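Local coordinates for leucine aminopeptidase 2, chloroplastic (PDB 5LHJ), which is an M17-family aminopeptidase that takes part in bottromycin maturation, binds manganese and probably removes unsubstituted N-terminal amino acids from peptides, at residues Leu209-Tyr214 against Val241-Asp246; Gly257-Gly262 against Arg308-Leu313; Glu345-Leu350 against Ile442-Phe447; Glu420-Arg425 against Ser435-Asp440. All blocks are in the same frame, centred on the assembly; numbering follows the deposited sequence.

Interaction 1. Residues Leu209-Tyr214 against Val241-Asp246; sequences LDCAVY and VELTYD
Leu209 CG lies anti to its carbonyl carbon (chi1 -63°) and Leu243 CG anti to its backbone N (chi1 -178°). The two side chains then cross obliquely, with Leu209 CD1 4.0 Å from Leu243 CD1. The other branch of Leu209, CD2, sits 3.7 Å from Tyr245 CB, at the edge of the tyrosine ring and near its plane. Cys211 SG reaches along the same face to Val241 CG1 at 3.8 Å. Val213 and Val241 lie side by side and point the same way. Helix 193-207 covers this face, and helix 286-301 packs on Leu209, Leu243 and Tyr245.

Strand 210-214 pairs antiparallel with strand 239-245 in the mixed sheet of the catalytic domain. Asp210-Thr244 and Ala212-Glu242 are the hydrogen-bonded pairs, with two backbone bonds each. The bond from Asp210 N to Thr244 O is bent, at 139°.

Polar groups gather on the side of Asp210, Glu242 and Thr244, and Thr244 OG1 is hydrogen-bonded to Arg308 NE. A water meets the Tyr214 ring edge in plane, 2.6 Å from Tyr214 OH, and donates to Glu242 OE1 at 2.7 Å. Glu242 OE2 makes a salt bridge to Arg356 and is also hydrogen-bonded to Tyr240 OH. A second water donates to Asp210 OD2 and Asp246 OD2, which are 5.0 Å apart. It probably eases the repulsion between these carboxylates, and Asp246 OD2 also has a salt bridge to Arg306.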
# COMPACT_ATOMS: atom_id res chain seq x y z
N LEU A 209 -25.45 5.07 43.91
CA LEU A 209 -26.07 4.53 42.71
C LEU A 209 -26.05 3.02 42.89
O LEU A 209 -25.09 2.48 43.42
CB LEU A 209 -25.25 4.90 41.46
CG LEU A 209 -25.10 6.37 41.09
CD1 LEU A 209 -24.05 6.57 40.00
CD2 LEU A 209 -26.43 6.95 40.66
N ASP A 210 -27.11 2.33 42.48
CA ASP A 210 -27.10 0.86 42.50
C ASP A 210 -26.11 0.39 41.44
O ASP A 210 -26.06 0.96 40.34
CB ASP A 210 -28.48 0.26 42.22
CG ASP A 210 -29.54 0.76 43.19
OD1 ASP A 210 -29.32 0.69 44.42
OD2 ASP A 210 -30.60 1.24 42.71
N CYS A 211 -25.31 -0.61 41.79
CA CYS A 211 -24.29 -1.13 40.89
C CYS A 211 -24.19 -2.65 41.00
O CYS A 211 -24.04 -3.20 42.10
CB CYS A 211 -22.93 -0.49 41.17
SG CYS A 211 -21.58 -1.03 40.10
N ALA A 212 -24.32 -3.31 39.85
CA ALA A 212 -24.15 -4.76 39.73
C ALA A 212 -23.04 -5.01 38.73
O ALA A 212 -23.09 -4.49 37.61
CB ALA A 212 -25.44 -5.41 39.24
N VAL A 213 -22.04 -5.80 39.13
CA VAL A 213 -20.94 -6.20 38.27
C VAL A 213 -21.05 -7.69 37.98
O VAL A 213 -21.13 -8.50 38.91
CB VAL A 213 -19.59 -5.92 38.93
CG1 VAL A 213 -18.44 -6.44 38.05
CG2 VAL A 213 -19.44 -4.44 39.20
N TYR A 214 -21.06 -8.05 36.70
CA TYR A 214 -21.18 -9.43 36.27
C TYR A 214 -19.85 -9.90 35.68
O TYR A 214 -19.24 -9.19 34.87
CB TYR A 214 -22.31 -9.59 35.26
CG TYR A 214 -23.68 -9.26 35.82
CD1 TYR A 214 -24.15 -7.96 35.80
CD2 TYR A 214 -24.50 -10.25 36.38
CE1 TYR A 214 -25.40 -7.63 36.31
CE2 TYR A 214 -25.76 -9.93 36.89
CZ TYR A 214 -26.20 -8.62 36.86
OH TYR A 214 -27.43 -8.27 37.35
N VAL A 241 -21.43 -4.29 33.50
CA VAL A 241 -21.82 -3.49 34.67
C VAL A 241 -23.15 -2.78 34.40
O VAL A 241 -23.34 -2.17 33.33
CB VAL A 241 -20.73 -2.46 35.07
CG1 VAL A 241 -21.12 -1.74 36.37
CG2 VAL A 241 -19.40 -3.16 35.25
N GLU A 242 -24.05 -2.84 35.37
CA GLU A 242 -25.28 -2.05 35.33
C GLU A 242 -25.27 -1.09 36.51
O GLU A 242 -24.99 -1.49 37.65
CB GLU A 242 -26.54 -2.93 35.28
CG GLU A 242 -26.79 -3.46 33.88
CD GLU A 242 -27.98 -4.39 33.72
OE1 GLU A 242 -28.51 -4.89 34.74
OE2 GLU A 242 -28.38 -4.63 32.56
N LEU A 243 -25.56 0.17 36.21
CA LEU A 243 -25.36 1.29 37.13
C LEU A 243 -26.65 2.07 37.09
O LEU A 243 -27.01 2.57 36.02
CB LEU A 243 -24.15 2.12 36.63
CG LEU A 243 -23.65 3.34 37.40
CD1 LEU A 243 -23.09 2.91 38.74
CD2 LEU A 243 -22.58 4.08 36.62
N THR A 244 -27.38 2.17 38.20
CA THR A 244 -28.72 2.78 38.20
C THR A 244 -28.88 3.99 39.15
O THR A 244 -28.59 3.89 40.35
CB THR A 244 -29.79 1.73 38.53
OG1 THR A 244 -29.64 0.60 37.66
CG2 THR A 244 -31.19 2.29 38.37
N TYR A 245 -29.37 5.09 38.59
CA TYR A 245 -29.81 6.26 39.36
C TYR A 245 -31.32 6.19 39.54
O TYR A 245 -32.08 6.22 38.56
CB TYR A 245 -29.42 7.54 38.65
CG TYR A 245 -29.98 8.81 39.26
CD1 TYR A 245 -29.54 9.26 40.51
CD2 TYR A 245 -30.94 9.57 38.59
CE1 TYR A 245 -30.05 10.43 41.07
CE2 TYR A 245 -31.45 10.74 39.14
CZ TYR A 245 -31.00 11.17 40.38
OH TYR A 245 -31.52 12.34 40.91
N ASP A 246 -31.76 6.11 40.79
CA ASP A 246 -33.17 5.91 41.11
C ASP A 246 -33.52 6.80 42.29
O ASP A 246 -33.59 6.32 43.40
CB ASP A 246 -33.43 4.42 41.43
CG ASP A 246 -34.85 3.98 41.12
OD1 ASP A 246 -35.78 4.82 41.05
OD2 ASP A 246 -35.04 2.75 40.95
O HOH W 1 -32.82 0.49 40.86
O HOH W 2 -28.37 -5.83 37.27

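Interaction 2. Residues Gly257-Gly262 against Arg308-Leu313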
# COMPACT_ATOMS: atom_id res chain seq x y z
N GLY A 257 -32.71 4.22 29.59
CA GLY A 257 -31.57 3.31 29.53
C GLY A 257 -30.46 3.92 28.69
O GLY A 257 -30.72 4.39 27.60
N LEU A 258 -29.23 3.94 29.23
CA LEU A 258 -28.05 4.39 28.50
C LEU A 258 -27.12 3.20 28.32
O LEU A 258 -26.82 2.49 29.29
CB LEU A 258 -27.28 5.48 29.27
CG LEU A 258 -28.06 6.76 29.64
CD1 LEU A 258 -27.17 7.72 30.41
CD2 LEU A 258 -28.63 7.42 28.39
N VAL A 259 -26.66 2.97 27.09
CA VAL A 259 -25.78 1.86 26.77
C VAL A 259 -24.46 2.45 26.29
O VAL A 259 -24.47 3.21 25.32
CB VAL A 259 -26.38 0.95 25.68
CG1 VAL A 259 -25.40 -0.16 25.30
CG2 VAL A 259 -27.71 0.37 26.14
N GLY A 260 -23.35 2.10 26.93
CA GLY A 260 -22.04 2.66 26.57
C GLY A 260 -21.01 1.60 26.21
O GLY A 260 -20.75 0.71 27.02
N LYS A 261 -20.42 1.71 25.02
CA LYS A 261 -19.39 0.76 24.56
C LYS A 261 -18.09 0.92 25.35
O LYS A 261 -17.47 1.98 25.31
CB LYS A 261 -19.11 0.94 23.06
CG LYS A 261 -17.98 0.08 22.48
CD LYS A 261 -17.55 0.57 21.09
CE LYS A 261 -16.19 0.01 20.73
NZ LYS A 261 -15.76 0.41 19.38
N GLY A 262 -17.68 -0.15 26.04
CA GLY A 262 -16.47 -0.13 26.87
C GLY A 262 -15.35 -1.05 26.44
O GLY A 262 -14.84 -1.83 27.25
N ARG A 308 -30.75 4.12 33.93
CA ARG A 308 -29.95 2.91 34.05
C ARG A 308 -28.84 2.91 33.00
O ARG A 308 -29.13 3.02 31.81
CB ARG A 308 -30.86 1.70 33.86
CG ARG A 308 -30.15 0.38 33.57
CD ARG A 308 -29.47 -0.28 34.75
NE ARG A 308 -30.44 -0.73 35.76
CZ ARG A 308 -31.24 -1.79 35.66
NH1 ARG A 308 -31.24 -2.56 34.56
NH2 ARG A 308 -32.07 -2.07 36.67
N GLY A 309 -27.60 2.71 33.44
CA GLY A 309 -26.45 2.50 32.57
C GLY A 309 -26.17 1.02 32.36
O GLY A 309 -26.28 0.23 33.31
N HIS A 310 -25.81 0.65 31.14
CA HIS A 310 -25.54 -0.73 30.73
C HIS A 310 -24.18 -0.70 30.03
O HIS A 310 -24.05 -0.04 28.98
CB HIS A 310 -26.61 -1.24 29.76
CG HIS A 310 -28.02 -1.05 30.22
ND1 HIS A 310 -28.75 -2.04 30.83
CD2 HIS A 310 -28.86 0.01 30.10
CE1 HIS A 310 -29.97 -1.60 31.09
NE2 HIS A 310 -30.06 -0.37 30.64
N LEU A 311 -23.18 -1.36 30.61
CA LEU A 311 -21.77 -1.14 30.25
C LEU A 311 -21.00 -2.45 30.00
O LEU A 311 -20.45 -3.05 30.93
CB LEU A 311 -21.07 -0.32 31.34
CG LEU A 311 -21.76 1.03 31.63
CD1 LEU A 311 -21.55 1.49 33.05
CD2 LEU A 311 -21.35 2.08 30.61
N PRO A 312 -20.95 -2.91 28.73
CA PRO A 312 -20.11 -4.06 28.38
C PRO A 312 -18.64 -3.65 28.21
O PRO A 312 -18.34 -2.71 27.46
CB PRO A 312 -20.71 -4.51 27.05
CG PRO A 312 -21.23 -3.26 26.42
CD PRO A 312 -21.71 -2.41 27.58
N LEU A 313 -17.76 -4.36 28.92
CA LEU A 313 -16.34 -4.04 29.00
C LEU A 313 -15.50 -5.22 28.53
O LEU A 313 -15.68 -6.33 29.01
CB LEU A 313 -15.96 -3.68 30.44
CG LEU A 313 -16.89 -2.75 31.22
CD1 LEU A 313 -16.33 -2.48 32.61
CD2 LEU A 313 -17.09 -1.42 30.52
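The His310 ring turns its edge to the neighbouring strand. His310 CD2 is 3.3 Å from Leu258 O, and His310 NE2 is 4.1 Å from Gly257 CA, both near the ring plane. One face of the ring carries Arg308 CD, 3.9 Å above the plane and offset toward the rim. Val259 CG2 approaches obliquely. His310 ND1 is hydrogen-bonded to Glu242 OE2 outside the contact.

These two parallel strands form a beta-alpha-beta crossover through helix 286-301, within the mixed sheet of the catalytic domain. That helix packs on Leu258 and Leu311. Helix 345-358 covers Val259, His310 and Pro312, so the sheet is sandwiched between helices here.

The backbone ladder is uneven. Leu258 N gives a nearly straight bond to Arg308 O (2.7 Å, 173°). The bond from His310 N to Leu258 O is more bent, at 141°. Gly260 N donates to His310 O. Pro312 has no N-H to return to the first strand, and its CD lies 3.3 Å from Gly260 O instead. Gly262 N donates only weakly to Pro312 O.

Lys261 sits where the strand is broken, and its CB points away from the partner. Its side chain is extended throughout, and NZ makes a salt bridge to Asp284 and a hydrogen bond to Thr373 O. Lys261 and Asp284 are both ligands of the first manganese, a metal absent from this chain. Just beyond, Leu313 CD2 rests 3.9 Å from Gly262 CA.

Interaction 3. Residues Glu345-Leu350 against Ile442-Phe447; sequences EGRVVL and IQAALF
Arg347 lays its aliphatic part over one face of the Phe447 ring. Arg347 CG is 3.7 Å from the centroid of the Phe447 ring and 14° off the normal, a CH-pi contact over the centre. Arg347 CB lies near Phe447 CD1, and Arg347 CD near Phe447 CG and CD2. Arg347 CG takes the crowded position between backbone N and carbonyl carbon (chi1 70°), and the chain bends at chi3. The guanidinium ends up over Ala444, whose CB lies 3.4 Å from the group's plane, under its centre. Guanidinium and phenyl planes are 70° apart. Arg347 O lies 3.4 Å from Phe447 CE1, and Val348 CG2 adds a looser contact with Phe447 CZ at 4.3 Å.

The two helices run nearly parallel, but the axes of the two segments come no closer than 10.2 Å, so long side chains span the gap. Glu345 and Arg347 lie in the sequence TDNEGR, which corresponds, with differences, to the NTDAEGR signature of M17 peptidases. Glu345 is a ligand of both manganese ions, which are not bound in this chain.

Further out, Arg347 NH1 makes a salt bridge to Asp440 OD1, at the start of the second helix. Phe447 also meets the ring of Phe451. Ile442 packs on Ala381 of the second subunit.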
# COMPACT_ATOMS: atom_id res chain seq x y z
N GLU A 345 -16.07 -5.00 15.98
CA GLU A 345 -16.45 -5.76 17.18
C GLU A 345 -17.45 -5.01 18.05
O GLU A 345 -18.25 -5.64 18.74
CB GLU A 345 -15.21 -6.19 17.98
CG GLU A 345 -14.74 -5.25 19.09
CD GLU A 345 -14.21 -3.92 18.64
OE1 GLU A 345 -13.94 -3.72 17.43
OE2 GLU A 345 -14.04 -3.05 19.51
N GLY A 346 -17.41 -3.68 18.02
CA GLY A 346 -18.28 -2.86 18.87
C GLY A 346 -19.76 -3.15 18.70
O GLY A 346 -20.50 -3.31 19.68
N ARG A 347 -20.21 -3.23 17.44
CA ARG A 347 -21.63 -3.47 17.19
C ARG A 347 -22.07 -4.85 17.69
O ARG A 347 -23.19 -5.01 18.17
CB ARG A 347 -21.97 -3.25 15.70
CG ARG A 347 -21.43 -4.30 14.73
CD ARG A 347 -21.48 -3.77 13.30
NE ARG A 347 -20.51 -2.71 13.12
CZ ARG A 347 -20.28 -2.02 12.00
NH1 ARG A 347 -20.97 -2.24 10.89
NH2 ARG A 347 -19.34 -1.09 12.01
N VAL A 348 -21.16 -5.81 17.61
CA VAL A 348 -21.41 -7.19 18.04
C VAL A 348 -21.54 -7.26 19.58
O VAL A 348 -22.40 -7.96 20.09
CB VAL A 348 -20.29 -8.14 17.51
CG1 VAL A 348 -20.43 -9.55 18.06
CG2 VAL A 348 -20.30 -8.16 15.99
N VAL A 349 -20.70 -6.51 20.28
CA VAL A 349 -20.76 -6.41 21.74
C VAL A 349 -22.06 -5.71 22.20
O VAL A 349 -22.74 -6.17 23.12
CB VAL A 349 -19.52 -5.66 22.28
CG1 VAL A 349 -19.67 -5.35 23.75
CG2 VAL A 349 -18.24 -6.45 22.03
N LEU A 350 -22.40 -4.60 21.55
CA LEU A 350 -23.59 -3.83 21.91
C LEU A 350 -24.91 -4.57 21.66
O LEU A 350 -25.87 -4.34 22.39
CB LEU A 350 -23.62 -2.50 21.15
CG LEU A 350 -22.51 -1.50 21.49
CD1 LEU A 350 -22.47 -0.34 20.48
CD2 LEU A 350 -22.72 -0.98 22.88
N ILE A 442 -23.69 4.26 8.58
CA ILE A 442 -25.13 4.02 8.48
C ILE A 442 -25.46 2.54 8.69
O ILE A 442 -26.40 2.19 9.43
CB ILE A 442 -25.70 4.60 7.16
CG1 ILE A 442 -25.48 6.14 7.16
CG2 ILE A 442 -27.18 4.21 7.01
CD1 ILE A 442 -26.12 6.93 6.05
N GLN A 443 -24.66 1.65 8.10
CA GLN A 443 -24.88 0.21 8.26
C GLN A 443 -24.77 -0.21 9.73
O GLN A 443 -25.56 -1.03 10.19
CB GLN A 443 -23.90 -0.60 7.42
CG GLN A 443 -24.12 -0.43 5.92
CD GLN A 443 -22.90 -0.78 5.10
OE1 GLN A 443 -22.09 -1.62 5.50
NE2 GLN A 443 -22.77 -0.15 3.93
N ALA A 444 -23.82 0.38 10.47
CA ALA A 444 -23.66 0.04 11.90
C ALA A 444 -24.90 0.44 12.71
O ALA A 444 -25.33 -0.30 13.61
CB ALA A 444 -22.41 0.67 12.49
N ALA A 445 -25.46 1.60 12.39
CA ALA A 445 -26.66 2.09 13.06
C ALA A 445 -27.85 1.17 12.78
O ALA A 445 -28.60 0.82 13.69
CB ALA A 445 -26.96 3.53 12.62
N LEU A 446 -28.00 0.77 11.51
CA LEU A 446 -29.05 -0.20 11.11
C LEU A 446 -28.87 -1.57 11.80
O LEU A 446 -29.85 -2.19 12.22
CB LEU A 446 -29.06 -0.37 9.59
CG LEU A 446 -29.46 0.89 8.80
CD1 LEU A 446 -29.10 0.75 7.33
CD2 LEU A 446 -30.95 1.19 8.96
N PHE A 447 -27.63 -2.02 11.90
CA PHE A 447 -27.28 -3.24 12.63
C PHE A 447 -27.79 -3.16 14.07
O PHE A 447 -28.48 -4.09 14.54
CB PHE A 447 -25.74 -3.45 12.55
CG PHE A 447 -25.23 -4.68 13.23
CD1 PHE A 447 -25.17 -4.78 14.63
CD2 PHE A 447 -24.74 -5.75 12.47
CE1 PHE A 447 -24.67 -5.91 15.25
CE2 PHE A 447 -24.23 -6.88 13.10
CZ PHE A 447 -24.20 -6.97 14.48

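Interaction 4. Residues Glu420-Arg425 against Ser435-Asp440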
# COMPACT_ATOMS: atom_id res chain seq x y z
N GLU A 420 -29.63 0.87 2.69
CA GLU A 420 -28.38 0.31 3.21
C GLU A 420 -28.54 -1.02 3.94
O GLU A 420 -27.55 -1.70 4.21
CB GLU A 420 -27.65 1.33 4.09
CG GLU A 420 -26.99 2.44 3.28
CD GLU A 420 -25.87 1.95 2.37
OE1 GLU A 420 -25.13 1.03 2.74
OE2 GLU A 420 -25.73 2.49 1.25
N ARG A 421 -29.78 -1.41 4.24
CA ARG A 421 -30.01 -2.71 4.90
C ARG A 421 -29.59 -3.87 4.01
O ARG A 421 -29.22 -4.93 4.53
CB ARG A 421 -31.47 -2.88 5.34
CG ARG A 421 -31.83 -1.96 6.49
CD ARG A 421 -33.15 -2.32 7.16
NE ARG A 421 -33.13 -1.86 8.55
CZ ARG A 421 -32.50 -2.48 9.55
NH1 ARG A 421 -31.84 -3.63 9.36
NH2 ARG A 421 -32.52 -1.94 10.76
N ARG A 422 -29.59 -3.69 2.69
CA ARG A 422 -29.11 -4.75 1.82
C ARG A 422 -27.64 -5.09 2.07
O ARG A 422 -27.21 -6.22 1.80
CB ARG A 422 -29.31 -4.40 0.36
CG ARG A 422 -28.37 -3.35 -0.15
CD ARG A 422 -28.84 -2.81 -1.49
NE ARG A 422 -27.68 -2.34 -2.23
CZ ARG A 422 -27.04 -1.19 -2.00
NH1 ARG A 422 -27.42 -0.32 -1.07
NH2 ARG A 422 -25.99 -0.92 -2.74
N ASN A 423 -26.88 -4.12 2.57
CA ASN A 423 -25.48 -4.35 2.95
C ASN A 423 -25.25 -5.04 4.28
O ASN A 423 -24.10 -5.29 4.64
CB ASN A 423 -24.70 -3.04 2.85
CG ASN A 423 -24.46 -2.64 1.40
OD1 ASN A 423 -24.27 -3.52 0.54
ND2 ASN A 423 -24.50 -1.35 1.12
N LEU A 424 -26.31 -5.35 5.00
CA LEU A 424 -26.24 -6.22 6.17
C LEU A 424 -26.39 -7.72 5.82
O LEU A 424 -26.18 -8.56 6.67
CB LEU A 424 -27.32 -5.81 7.17
CG LEU A 424 -27.21 -4.41 7.79
CD1 LEU A 424 -28.35 -4.18 8.76
CD2 LEU A 424 -25.87 -4.23 8.48
N ARG A 425 -26.73 -8.06 4.57
CA ARG A 425 -27.04 -9.45 4.20
C ARG A 425 -25.83 -10.36 4.32
O ARG A 425 -24.72 -9.95 3.99
CB ARG A 425 -27.59 -9.52 2.76
CG ARG A 425 -28.96 -8.90 2.62
CD ARG A 425 -29.35 -8.77 1.15
NE ARG A 425 -30.64 -8.08 1.01
CZ ARG A 425 -31.14 -7.62 -0.14
NH1 ARG A 425 -30.49 -7.77 -1.29
NH2 ARG A 425 -32.32 -6.99 -0.12
N SER A 435 -19.75 -5.11 5.70
CA SER A 435 -20.07 -5.32 4.28
C SER A 435 -18.88 -5.19 3.36
O SER A 435 -18.97 -5.55 2.17
CB SER A 435 -21.12 -4.31 3.82
OG SER A 435 -20.58 -3.01 3.85
N HIS A 436 -17.78 -4.61 3.86
CA HIS A 436 -16.64 -4.21 3.04
C HIS A 436 -17.03 -3.22 1.94
O HIS A 436 -16.32 -3.10 0.94
CB HIS A 436 -15.92 -5.43 2.43
CG HIS A 436 -15.54 -6.46 3.43
ND1 HIS A 436 -16.26 -7.62 3.61
CD2 HIS A 436 -14.52 -6.52 4.32
CE1 HIS A 436 -15.71 -8.35 4.56
NE2 HIS A 436 -14.66 -7.69 5.02
N ARG A 437 -18.14 -2.51 2.13
CA ARG A 437 -18.60 -1.51 1.18
C ARG A 437 -18.69 -0.17 1.89
O ARG A 437 -18.70 -0.09 3.12
CB ARG A 437 -19.96 -1.89 0.63
CG ARG A 437 -19.93 -3.06 -0.34
CD ARG A 437 -21.34 -3.46 -0.73
NE ARG A 437 -21.43 -3.92 -2.11
CZ ARG A 437 -22.57 -4.14 -2.78
NH1 ARG A 437 -23.77 -3.97 -2.19
NH2 ARG A 437 -22.52 -4.54 -4.04
N HIS A 438 -18.79 0.89 1.10
CA HIS A 438 -19.03 2.22 1.64
C HIS A 438 -20.35 2.28 2.40
O HIS A 438 -21.27 1.52 2.12
CB HIS A 438 -19.09 3.25 0.52
CG HIS A 438 -17.79 3.47 -0.18
ND1 HIS A 438 -16.64 3.80 0.50
CD2 HIS A 438 -17.47 3.45 -1.50
CE1 HIS A 438 -15.66 3.96 -0.38
NE2 HIS A 438 -16.13 3.74 -1.59
N GLY A 439 -20.42 3.19 3.37
CA GLY A 439 -21.63 3.40 4.18
C GLY A 439 -21.64 2.71 5.53
O GLY A 439 -22.72 2.55 6.14
N ASP A 440 -20.47 2.33 6.04
CA ASP A 440 -20.43 1.55 7.30
C ASP A 440 -21.03 2.29 8.51
O ASP A 440 -21.59 1.64 9.40
CB ASP A 440 -19.01 1.08 7.64
CG ASP A 440 -18.99 0.10 8.80
OD1 ASP A 440 -19.72 -0.92 8.74
OD2 ASP A 440 -18.30 0.38 9.81
O HOH W 3 -23.29 1.90 0.09
O HOH W 4 -25.80 -3.33 -4.75
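Asn423 and Arg437 cross at about a right angle, with amide and guanidinium planes 90° apart. Asn423 CG lies anti to its carbonyl carbon (chi1 -73°), and Arg437 NH1 donates to Asn423 OD1 at 2.8 Å. The bond is nearly straight (164°), falls on a lone pair of OD1 and lies close to the guanidinium plane. At the other end of the amide, Asn423 ND2 donates to Glu420 OE1 at 2.9 Å, from above the carboxylate plane. Both ends being bound, the amide orientation is fixed.

Asn423 ND2 sits 3.6 Å above one face of the Arg422 guanidinium, toward its rim. Arg422 NH1 is hydrogen-bonded to His419 O, and Arg422 NH2 comes within 3.8 Å of Arg437 NH1. Ser435 CB packs against Asn423 O at 3.2 Å. Ser435 OG accepts from Arg437 N, which makes an ST turn, and is hydrogen-bonded to Gln443 OE1. A water donates to Glu420 OE2 and His438 O. Gly439, with a positive phi, is the N-cap of helix 440-449. The loops meet beside the second subunit, where the ring of His438 meets that of His380 of that chain.

Arg422 and Arg437 carry like charges close together. A water that accepts from Arg422 NH2 at 3.1 Å, and weakly from Arg437 NH1, would soften their repulsion. Glu471 of the second subunit may help through long, weak ion pairs, but Arg385 of that chain adds positive charge.

Overall arrangement
Interactions 1 and 2 belong to one sheet. Strand 306-316 lies between strands 239-245 and 255-263 and pairs with both. Interaction 2 is buried, while interaction 1 lies further out and carries water-bridged acidic groups. Interaction 3 is also buried but joins helices without a hydrogen bond between its segments. It touches interaction 2 where Val349 and Leu350 pack on Pro312 and Val259, and Lys261 and Glu345 bring the two together at the manganese site. Interaction 4 is partly buried at a subunit boundary. It relies on side-chain hydrogen bonds and waters, and it meets the same helix, 440-449, as interaction 3. Interactions 1 and 4 are farthest apart, about 35 Å between centres.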